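Local coordinates for protein Exo-beta-1,3-glucanase (PDB 4PEY) that hydrolyses laminarin and laminarioligosaccharides as an exo-acting beta-1,3-glucanase of glycoside hydrolase family 55, releasing glucose and laminaribiose, at residues Gln172-Thr177 / Thr452-Asn457; Trp492-Tyr497 / His523-Val528. The protein carries 1 engineered substitution. All coordinates share one frame; numbering follows the deposited sequence.

Interaction 1 (Gln172-Thr177 / Thr452-Asn457); sequences QQQWYT and TIFYQN. With BGC (beta-D-glucopyranose), chain B; BGC (beta-D-glucopyranose), chain C.
Y176 lays its CB over one face of the F454 ring, 3.9 Å from the ring centroid and 25° off the normal, a CH-pi contact toward the rim. CG stands anti to the backbone N in both residues, and the side chains slide past each other in opposite directions: the ring planes lie 24° apart, yet centroids separated by 5.9 Å leave the rings barely overlapping. Y176 CE1 meets I453 CG2 at 3.6 Å, while I453 O stands over the centre of the tyrosine ring. An alanine in place of Y176 would keep CB over F454, but would probably open a gap beside I453 CG2 and leave S195 OG without its tyrosine partner. Q174 CG touches the F454 edge at CZ (3.6 Å), and Q174 CD lies 3.7 Å from Q456 CG. The amide oxygens are hydrogen-bonded beyond the two segments, Q174 OE1 to Y497 OH and Q456 OE1 to NE2 of the substrate-binding Q130. Q173 NE2 donates hydrogen bonds to O2 of two linked glucose units, each 2.6 Å away. Strands 174-177 and 454-457 approach to 7.8 Å at 148° without shared backbone hydrogen bonds, meeting through side chains packed on one another and on W175 O and I453 O, consistent with the family's two beta-helix domains packed side by side, the substrate groove opening at the Q173 end; strands 191-198 and 429-436, one beside each partner, extend the packing.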
# COMPACT_ATOMS: atom_id res chain seq x y z
N GLN A 172 -9.80 -12.71 7.33
CA GLN A 172 -9.13 -11.42 7.20
C GLN A 172 -9.49 -10.46 8.32
O GLN A 172 -10.67 -10.20 8.55
CB GLN A 172 -9.48 -10.77 5.86
CG GLN A 172 -8.78 -11.38 4.66
CD GLN A 172 -7.31 -10.98 4.59
OE1 GLN A 172 -6.83 -10.19 5.40
NE2 GLN A 172 -6.60 -11.53 3.62
N GLN A 173 -8.49 -9.91 9.00
CA GLN A 173 -8.71 -9.00 10.12
C GLN A 173 -9.41 -7.71 9.70
O GLN A 173 -10.32 -7.21 10.38
CB GLN A 173 -7.39 -8.62 10.78
CG GLN A 173 -6.65 -9.75 11.45
CD GLN A 173 -5.20 -9.40 11.73
OE1 GLN A 173 -4.78 -8.22 11.63
NE2 GLN A 173 -4.41 -10.41 12.05
N GLN A 174 -8.96 -7.17 8.58
CA GLN A 174 -9.37 -5.85 8.14
C GLN A 174 -9.22 -5.77 6.63
O GLN A 174 -8.57 -6.63 6.03
CB GLN A 174 -8.56 -4.76 8.86
CG GLN A 174 -7.07 -4.66 8.47
CD GLN A 174 -6.16 -5.62 9.23
OE1 GLN A 174 -6.21 -5.72 10.46
NE2 GLN A 174 -5.31 -6.32 8.49
N TRP A 175 -9.81 -4.75 6.02
CA TRP A 175 -9.71 -4.58 4.58
C TRP A 175 -10.15 -3.18 4.19
O TRP A 175 -11.01 -2.61 4.85
CB TRP A 175 -10.59 -5.61 3.85
CG TRP A 175 -10.12 -5.85 2.44
CD1 TRP A 175 -10.47 -5.14 1.32
CD2 TRP A 175 -9.16 -6.82 2.02
NE1 TRP A 175 -9.80 -5.63 0.23
CE2 TRP A 175 -8.99 -6.66 0.63
CE3 TRP A 175 -8.45 -7.82 2.69
CZ2 TRP A 175 -8.13 -7.47 -0.12
CZ3 TRP A 175 -7.58 -8.63 1.95
CH2 TRP A 175 -7.43 -8.44 0.56
N TYR A 176 -9.55 -2.65 3.12
CA TYR A 176 -10.00 -1.41 2.50
C TYR A 176 -10.36 -1.63 1.04
O TYR A 176 -9.57 -2.19 0.27
CB TYR A 176 -8.94 -0.30 2.61
CG TYR A 176 -9.37 1.01 1.96
CD1 TYR A 176 -10.58 1.61 2.29
CD2 TYR A 176 -8.56 1.64 1.01
CE1 TYR A 176 -10.97 2.81 1.70
CE2 TYR A 176 -8.94 2.84 0.42
CZ TYR A 176 -10.14 3.42 0.77
OH TYR A 176 -10.50 4.61 0.18
N THR A 177 -11.55 -1.17 0.65
CA THR A 177 -12.00 -1.24 -0.73
C THR A 177 -12.43 0.16 -1.14
O THR A 177 -13.20 0.80 -0.40
CB THR A 177 -13.20 -2.21 -0.90
OG1 THR A 177 -12.89 -3.48 -0.31
CG2 THR A 177 -13.58 -2.39 -2.37
N THR A 452 -7.95 10.69 6.65
CA THR A 452 -7.51 9.31 6.46
C THR A 452 -8.73 8.40 6.40
O THR A 452 -9.57 8.43 7.31
CB THR A 452 -6.57 8.83 7.59
OG1 THR A 452 -5.33 9.54 7.49
CG2 THR A 452 -6.30 7.33 7.49
N ILE A 453 -8.81 7.63 5.33
CA ILE A 453 -9.85 6.62 5.17
C ILE A 453 -9.14 5.27 5.15
O ILE A 453 -8.41 4.97 4.21
CB ILE A 453 -10.68 6.84 3.90
CG1 ILE A 453 -11.38 8.20 3.95
CG2 ILE A 453 -11.72 5.72 3.74
CD1 ILE A 453 -12.01 8.60 2.64
N PHE A 454 -9.37 4.51 6.23
CA PHE A 454 -8.72 3.24 6.58
C PHE A 454 -7.28 3.39 7.10
O PHE A 454 -6.39 3.85 6.39
CB PHE A 454 -8.71 2.22 5.43
CG PHE A 454 -8.12 0.90 5.84
CD1 PHE A 454 -8.93 -0.12 6.35
CD2 PHE A 454 -6.75 0.67 5.75
CE1 PHE A 454 -8.38 -1.33 6.75
CE2 PHE A 454 -6.20 -0.53 6.16
CZ PHE A 454 -7.01 -1.54 6.64
N TYR A 455 -7.07 2.93 8.33
CA TYR A 455 -5.74 2.85 8.90
C TYR A 455 -5.55 1.50 9.56
O TYR A 455 -6.42 1.04 10.30
CB TYR A 455 -5.51 3.97 9.93
CG TYR A 455 -4.12 3.99 10.55
CD1 TYR A 455 -2.99 4.07 9.75
CD2 TYR A 455 -3.95 3.95 11.94
CE1 TYR A 455 -1.72 4.11 10.31
CE2 TYR A 455 -2.68 3.99 12.51
CZ TYR A 455 -1.57 4.08 11.69
OH TYR A 455 -0.30 4.12 12.24
N GLN A 456 -4.41 0.87 9.29
CA GLN A 456 -4.01 -0.35 10.00
C GLN A 456 -2.62 -0.17 10.57
O GLN A 456 -1.68 0.14 9.83
CB GLN A 456 -4.05 -1.58 9.09
CG GLN A 456 -3.73 -2.90 9.83
CD GLN A 456 -2.25 -3.26 9.86
OE1 GLN A 456 -1.58 -3.24 8.82
NE2 GLN A 456 -1.74 -3.59 11.05
N ASN A 457 -2.50 -0.36 11.88
CA ASN A 457 -1.22 -0.32 12.55
C ASN A 457 -1.03 -1.53 13.46
O ASN A 457 -2.00 -2.07 13.99
CB ASN A 457 -1.09 0.95 13.39
CG ASN A 457 0.01 0.85 14.43
OD1 ASN A 457 -0.23 0.45 15.58
ND2 ASN A 457 1.23 1.20 14.04
C2 BGC B . -5.23 -12.78 14.14
C3 BGC B . -3.86 -12.95 14.79
C4 BGC B . -3.99 -13.07 16.30
C5 BGC B . -4.99 -14.19 16.62
C6 BGC B . -5.18 -14.35 18.12
C1 BGC B . -6.19 -13.87 14.62
O1 BGC B . -7.48 -13.58 14.13
O2 BGC B . -5.10 -12.83 12.74
O3 BGC B . -3.05 -11.76 14.44
O4 BGC B . -2.73 -13.36 16.88
O5 BGC B . -6.23 -13.86 16.03
O6 BGC B . -6.01 -15.48 18.34
C2 BGC C . -1.26 -10.70 13.30
C3 BGC C . 0.25 -10.66 13.10
C4 BGC C . 0.95 -10.86 14.43
C5 BGC C . 0.45 -12.14 15.08
C6 BGC C . 1.14 -12.36 16.42
C1 BGC C . -1.69 -11.93 14.09
O2 BGC C . -1.88 -10.75 12.04
O3 BGC C . 0.51 -9.35 12.56
O4 BGC C . 2.35 -10.90 14.22
O5 BGC C . -0.95 -12.03 15.29
O6 BGC C . 0.71 -13.59 16.97

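Interaction 2 (Trp492-Tyr497 / His523-Val528); sequences WGMGSY and HDLLVV
W492 carries H523 CD2 over one face of its indole, 3.2 Å from NE1 and displaced toward the rim, while the Y497 ring meets L526 CD1 at its edge and V528 CG2 obliquely, the latter 3.6 Å from CD1. The first pair is an offset stack, its five-membered rings 4.4 Å apart between centroids and 25° apart in plane. CG lies anti to the carbonyl carbon in both residues, which starts the two side chains in the same direction from paired positions. E490 OE2 takes a hydrogen bond at H523 NE2, an acidic neighbour that would be expected to favour a charged imidazole. Such an aromatic stack between equivalent positions of adjacent coils is a feature of a parallel beta-helix: the strands run 14° from parallel, 4.7 Å apart, and every residue from W492 to Y497 faces its counterpart 31 positions later. Five backbone hydrogen bonds fix that register, from G493 N to H523 O through V528 N to S496 O. Both segments turn a corner at matched sites, G493 and D524, each with positive phi, and D524 OD2 is held by T211 and Q203. M494 and L525 project together to the face they share with S496 and V527, where M494 CB touches L525 CD2 at 3.7 Å and F512 packs against both. On the other face, G495 has no CB; one modelled there would come within 3.3 Å of L526 CG and crowd Y497 CE1.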
# COMPACT_ATOMS: atom_id res chain seq x y z
N TRP A 492 -11.45 7.83 9.43
CA TRP A 492 -12.49 6.80 9.40
C TRP A 492 -11.89 5.39 9.35
O TRP A 492 -11.07 5.11 8.47
CB TRP A 492 -13.38 6.94 8.16
CG TRP A 492 -14.24 8.16 7.99
CD1 TRP A 492 -15.59 8.24 8.24
CD2 TRP A 492 -13.86 9.43 7.44
NE1 TRP A 492 -16.06 9.49 7.91
CE2 TRP A 492 -15.02 10.24 7.41
CE3 TRP A 492 -12.66 9.96 6.97
CZ2 TRP A 492 -15.01 11.55 6.94
CZ3 TRP A 492 -12.64 11.27 6.51
CH2 TRP A 492 -13.81 12.05 6.49
N GLY A 493 -12.34 4.50 10.23
CA GLY A 493 -12.02 3.08 10.11
C GLY A 493 -10.56 2.78 10.41
O GLY A 493 -9.79 2.42 9.52
N MET A 494 -10.18 2.91 11.68
CA MET A 494 -8.77 2.93 12.05
C MET A 494 -8.48 2.02 13.23
O MET A 494 -9.15 2.11 14.25
CB MET A 494 -8.33 4.36 12.38
CG MET A 494 -8.78 5.39 11.35
SD MET A 494 -8.38 7.09 11.78
CE MET A 494 -6.63 7.07 11.53
N GLY A 495 -7.47 1.18 13.08
CA GLY A 495 -7.11 0.22 14.12
C GLY A 495 -5.63 0.14 14.42
O GLY A 495 -4.80 0.23 13.50
N SER A 496 -5.30 -0.03 15.70
CA SER A 496 -3.93 -0.25 16.15
C SER A 496 -3.88 -1.51 17.01
O SER A 496 -4.69 -1.65 17.92
CB SER A 496 -3.41 0.95 16.94
OG SER A 496 -2.13 0.70 17.50
N TYR A 497 -2.94 -2.41 16.72
CA TYR A 497 -2.85 -3.70 17.44
C TYR A 497 -1.52 -3.80 18.17
O TYR A 497 -0.51 -3.29 17.69
CB TYR A 497 -3.01 -4.89 16.48
CG TYR A 497 -4.02 -4.67 15.37
CD1 TYR A 497 -5.25 -4.06 15.63
CD2 TYR A 497 -3.74 -5.06 14.07
CE1 TYR A 497 -6.16 -3.83 14.61
CE2 TYR A 497 -4.64 -4.83 13.05
CZ TYR A 497 -5.86 -4.23 13.33
OH TYR A 497 -6.76 -4.01 12.30
N HIS A 523 -14.01 8.48 13.36
CA HIS A 523 -15.12 7.56 13.23
C HIS A 523 -14.60 6.15 13.19
O HIS A 523 -13.75 5.83 12.37
CB HIS A 523 -15.92 7.86 11.95
CG HIS A 523 -16.21 9.31 11.75
ND1 HIS A 523 -17.27 9.94 12.37
CD2 HIS A 523 -15.59 10.25 11.01
CE1 HIS A 523 -17.28 11.22 12.01
NE2 HIS A 523 -16.27 11.43 11.18
N ASP A 524 -15.13 5.30 14.08
CA ASP A 524 -14.83 3.87 14.09
C ASP A 524 -13.35 3.60 14.35
O ASP A 524 -12.60 3.18 13.46
CB ASP A 524 -15.29 3.21 12.78
CG ASP A 524 -16.77 3.42 12.49
OD1 ASP A 524 -17.49 3.92 13.37
OD2 ASP A 524 -17.22 3.08 11.37
N LEU A 525 -12.94 3.84 15.60
CA LEU A 525 -11.59 3.54 16.08
C LEU A 525 -11.58 2.23 16.86
O LEU A 525 -12.56 1.88 17.52
CB LEU A 525 -11.08 4.65 17.00
CG LEU A 525 -10.99 6.06 16.43
CD1 LEU A 525 -10.48 7.02 17.50
CD2 LEU A 525 -10.10 6.08 15.20
N LEU A 526 -10.46 1.52 16.82
CA LEU A 526 -10.31 0.33 17.66
C LEU A 526 -8.86 0.05 17.99
O LEU A 526 -7.95 0.39 17.23
CB LEU A 526 -10.96 -0.87 16.95
CG LEU A 526 -10.39 -1.24 15.57
CD1 LEU A 526 -10.08 -2.73 15.42
CD2 LEU A 526 -11.29 -0.70 14.46
N VAL A 527 -8.65 -0.56 19.16
CA VAL A 527 -7.34 -1.11 19.50
C VAL A 527 -7.51 -2.57 19.92
O VAL A 527 -8.57 -2.97 20.42
CB VAL A 527 -6.63 -0.29 20.61
CG1 VAL A 527 -6.37 1.14 20.15
CG2 VAL A 527 -7.41 -0.32 21.93
N VAL A 528 -6.48 -3.37 19.69
CA VAL A 528 -6.57 -4.80 19.93
C VAL A 528 -5.24 -5.32 20.47
O VAL A 528 -4.19 -5.04 19.88
CB VAL A 528 -6.91 -5.61 18.65
CG1 VAL A 528 -7.29 -7.03 19.02
CG2 VAL A 528 -8.01 -4.95 17.81

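How the interactions relate
Interactions 1 and 2 have centres 9 Å apart and come in series along the chain, the first closing before the second opens. Strands 450-458, 489-498 and 520-529 are successive parallel neighbours, so interaction 2 continues, coil by coil, the wall whose strand 450-458 faces 172-177 in interaction 1. The two differ in kind: one joins distant parts of the chain mainly through side-chain packing, the other adjacent coils through backbone bonds. They touch directly, Q174 OE1 lying 2.6 Å from Y497 OH and N457 OD1 2.7 Å from S496 OG, both probable hydrogen bonds. Y497 also packs on Q173, which brings the Y497 end of interaction 2 up to this substrate-binding residue.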